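Local coordinates for hypothetical protein AGR_pAT_315 (Agrobacterium tumefaciens str. C58, PDB 1VQY) that is of unknown function but belongs to the NIPSNAP family, whose fold is that of the dimeric alpha-beta barrel proteins, at residues 16-21 with 65-70. Numbering follows the deposited sequence.
Sequences EERIYR and HMWGYA
Arg18 and His65 pair across two antiparallel strands, 14-22 and 62-69, neighbours at the middle of the four-stranded sheet of a ferredoxin-like, dimeric alpha-beta barrel fold. The backbones join through two hydrogen-bonded pairs, Glu16 with Trp67 and Arg18 with His65; between them, at the non-hydrogen-bonded pair Glu17 and Met66, CA of Met66 lies 3.2 Å from O of Glu16 in a CA-H...O contact.

Glu16, Arg18, Tyr20, His65, Trp67 and Tyr69 form a polar and aromatic network on the sheet face that meets helices 27-46 and 72-84. His65 suits its place by joining a flat ring to an acceptor nitrogen. Arg18 CB sits over one face, 4.0 Å from the ring centroid, while the NE2 edge points at the Tyr20 ring in an offset edge-to-face pair with planes 81° apart. In the ring plane, ND1 accepts the single indole N-H of bulky Trp67 (NE1 to ND1, 3.0 Å), consistent with a proton on NE2 if the ring is neutral.

Arg18 has planar N-H groups enough for a phenol and a carboxylate: a turn at chi3 (66°) lets NE and NH2 both donate to Tyr20 OH, and NH1 bridges to Glu16 OE2, an oxygen shared with Arg75. On the other face, Glu17, salt-bridged to Arg105 of its own chain, runs alongside selenomethionine Met66, whose unbranched apolar chain packs against a second subunit. A water joins Glu16 to Tyr69, 2.6 Å from Glu16 OE1 and 2.6 Å from Tyr69 OH.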
loop_
_atom_site.group_PDB
_atom_site.type_symbol
_atom_site.label_atom_id
_atom_site.label_comp_id
_atom_site.label_asym_id
_atom_site.label_seq_id
_atom_site.Cartn_x
_atom_site.Cartn_y
_atom_site.Cartn_z
ATOM N N GLU B 16 0.448 18.885 -12.290
ATOM C CA GLU B 16 1.257 17.829 -11.719
ATOM C C GLU B 16 1.255 17.915 -10.200
ATOM O O GLU B 16 1.558 18.956 -9.630
ATOM C CB GLU B 16 2.693 17.892 -12.216
ATOM C CG GLU B 16 3.620 16.931 -11.449
ATOM C CD GLU B 16 5.052 16.958 -11.924
ATOM O OE1 GLU B 16 5.494 17.979 -12.493
ATOM O OE2 GLU B 16 5.727 15.939 -11.731
ATOM N N GLU B 17 0.932 16.793 -9.561
ATOM C CA GLU B 17 1.024 16.646 -8.104
ATOM C C GLU B 17 2.250 15.815 -7.743
ATOM O O GLU B 17 2.358 14.690 -8.170
ATOM C CB GLU B 17 -0.240 15.973 -7.559
ATOM C CG GLU B 17 -0.343 15.958 -6.039
ATOM C CD GLU B 17 -1.736 15.526 -5.561
ATOM O OE1 GLU B 17 -2.466 14.913 -6.366
ATOM O OE2 GLU B 17 -2.103 15.810 -4.395
ATOM N N ARG B 18 3.180 16.403 -7.001
ATOM C CA ARG B 18 4.318 15.690 -6.434
ATOM C C ARG B 18 4.168 15.543 -4.919
ATOM O O ARG B 18 3.746 16.454 -4.236
ATOM C CB ARG B 18 5.605 16.413 -6.788
ATOM C CG ARG B 18 5.735 16.603 -8.296
ATOM C CD ARG B 18 6.896 17.471 -8.663
ATOM N NE ARG B 18 8.163 16.835 -8.328
ATOM C CZ ARG B 18 8.794 15.919 -9.069
ATOM N NH1 ARG B 18 8.299 15.495 -10.240
ATOM N NH2 ARG B 18 9.952 15.433 -8.633
ATOM N N ILE B 19 4.487 14.358 -4.413
ATOM C CA ILE B 19 4.119 13.942 -3.057
ATOM C C ILE B 19 5.345 13.281 -2.507
ATOM O O ILE B 19 5.719 12.218 -2.981
ATOM C CB ILE B 19 2.915 12.940 -3.061
ATOM C CG1 ILE B 19 1.709 13.562 -3.759
ATOM C CG2 ILE B 19 2.499 12.556 -1.650
ATOM C CD1 ILE B 19 0.678 12.547 -4.218
ATOM N N TYR B 20 6.012 13.945 -1.564
ATOM C CA TYR B 20 7.253 13.424 -1.006
ATOM C C TYR B 20 7.034 13.054 0.443
ATOM O O TYR B 20 6.395 13.824 1.166
ATOM C CB TYR B 20 8.374 14.469 -1.041
ATOM C CG TYR B 20 8.703 15.075 -2.384
ATOM C CD1 TYR B 20 8.383 14.426 -3.582
ATOM C CD2 TYR B 20 9.391 16.271 -2.452
ATOM C CE1 TYR B 20 8.708 14.980 -4.811
ATOM C CE2 TYR B 20 9.733 16.826 -3.666
ATOM C CZ TYR B 20 9.379 16.175 -4.844
ATOM O OH TYR B 20 9.706 16.736 -6.042
ATOM N N ARG B 21 7.553 11.891 0.856
ATOM C CA ARG B 21 7.682 11.564 2.276
ATOM C C ARG B 21 9.068 11.970 2.701
ATOM O O ARG B 21 10.064 11.468 2.178
ATOM C CB ARG B 21 7.441 10.076 2.564
ATOM C CG ARG B 21 7.847 9.605 3.980
ATOM C CD ARG B 21 7.062 8.316 4.473
ATOM N NE ARG B 21 7.123 7.179 3.553
ATOM N N HIS B 65 3.214 19.320 -3.481
ATOM C CA HIS B 65 3.217 20.545 -4.300
ATOM C C HIS B 65 2.630 20.339 -5.691
ATOM O O HIS B 65 2.797 19.283 -6.306
ATOM C CB HIS B 65 4.595 21.219 -4.375
ATOM C CG HIS B 65 5.754 20.277 -4.495
ATOM N ND1 HIS B 65 6.594 20.269 -5.586
ATOM C CD2 HIS B 65 6.255 19.359 -3.634
ATOM C CE1 HIS B 65 7.545 19.373 -5.408
ATOM N NE2 HIS B 65 7.357 18.801 -4.231
HETATM N N MSE B 66 1.913 21.360 -6.157
HETATM C CA MSE B 66 1.220 21.314 -7.433
HETATM C C MSE B 66 1.737 22.340 -8.413
HETATM O O MSE B 66 1.980 23.498 -8.053
HETATM C CB MSE B 66 -0.273 21.512 -7.237
HETATM C CG MSE B 66 -1.036 20.214 -7.047
HETATM SE SE MSE B 66 -2.770 20.611 -6.218
HETATM C CE MSE B 66 -3.558 18.915 -6.397
ATOM N N TRP B 67 1.872 21.899 -9.662
ATOM C CA TRP B 67 2.449 22.705 -10.738
ATOM C C TRP B 67 1.559 22.678 -11.953
ATOM O O TRP B 67 1.170 21.594 -12.394
ATOM C CB TRP B 67 3.812 22.159 -11.119
ATOM C CG TRP B 67 4.798 22.219 -9.981
ATOM C CD1 TRP B 67 5.029 21.253 -9.062
ATOM C CD2 TRP B 67 5.659 23.319 -9.636
ATOM N NE1 TRP B 67 5.991 21.666 -8.172
ATOM C CE2 TRP B 67 6.394 22.930 -8.498
ATOM C CE3 TRP B 67 5.878 24.590 -10.179
ATOM C CZ2 TRP B 67 7.359 23.755 -7.904
ATOM C CZ3 TRP B 67 6.811 25.420 -9.582
ATOM C CH2 TRP B 67 7.546 25.002 -8.455
ATOM N N GLY B 68 1.261 23.872 -12.496
ATOM C CA GLY B 68 0.429 24.024 -13.674
ATOM C C GLY B 68 1.296 24.044 -14.916
ATOM O O GLY B 68 2.349 24.699 -14.921
ATOM N N TYR B 69 0.871 23.313 -15.953
ATOM C CA TYR B 69 1.533 23.332 -17.257
ATOM C C TYR B 69 0.517 23.360 -18.395
ATOM O O TYR B 69 -0.648 22.980 -18.219
ATOM C CB TYR B 69 2.438 22.117 -17.446
ATOM C CG TYR B 69 3.612 22.022 -16.517
ATOM C CD1 TYR B 69 4.763 22.778 -16.731
ATOM C CD2 TYR B 69 3.595 21.154 -15.442
ATOM C CE1 TYR B 69 5.859 22.682 -15.886
ATOM C CE2 TYR B 69 4.677 21.050 -14.587
ATOM C CZ TYR B 69 5.811 21.813 -14.816
ATOM O OH TYR B 69 6.883 21.696 -13.953
ATOM N N ALA B 70 0.964 23.806 -19.564
ATOM C CA ALA B 70 0.079 23.912 -20.725
ATOM C C ALA B 70 -0.104 22.562 -21.414
ATOM O O ALA B 70 -1.192 22.249 -21.915
ATOM C CB ALA B 70 0.614 24.954 -21.718
HETATM O O HOH W 1 6.849 20.088 -11.872
#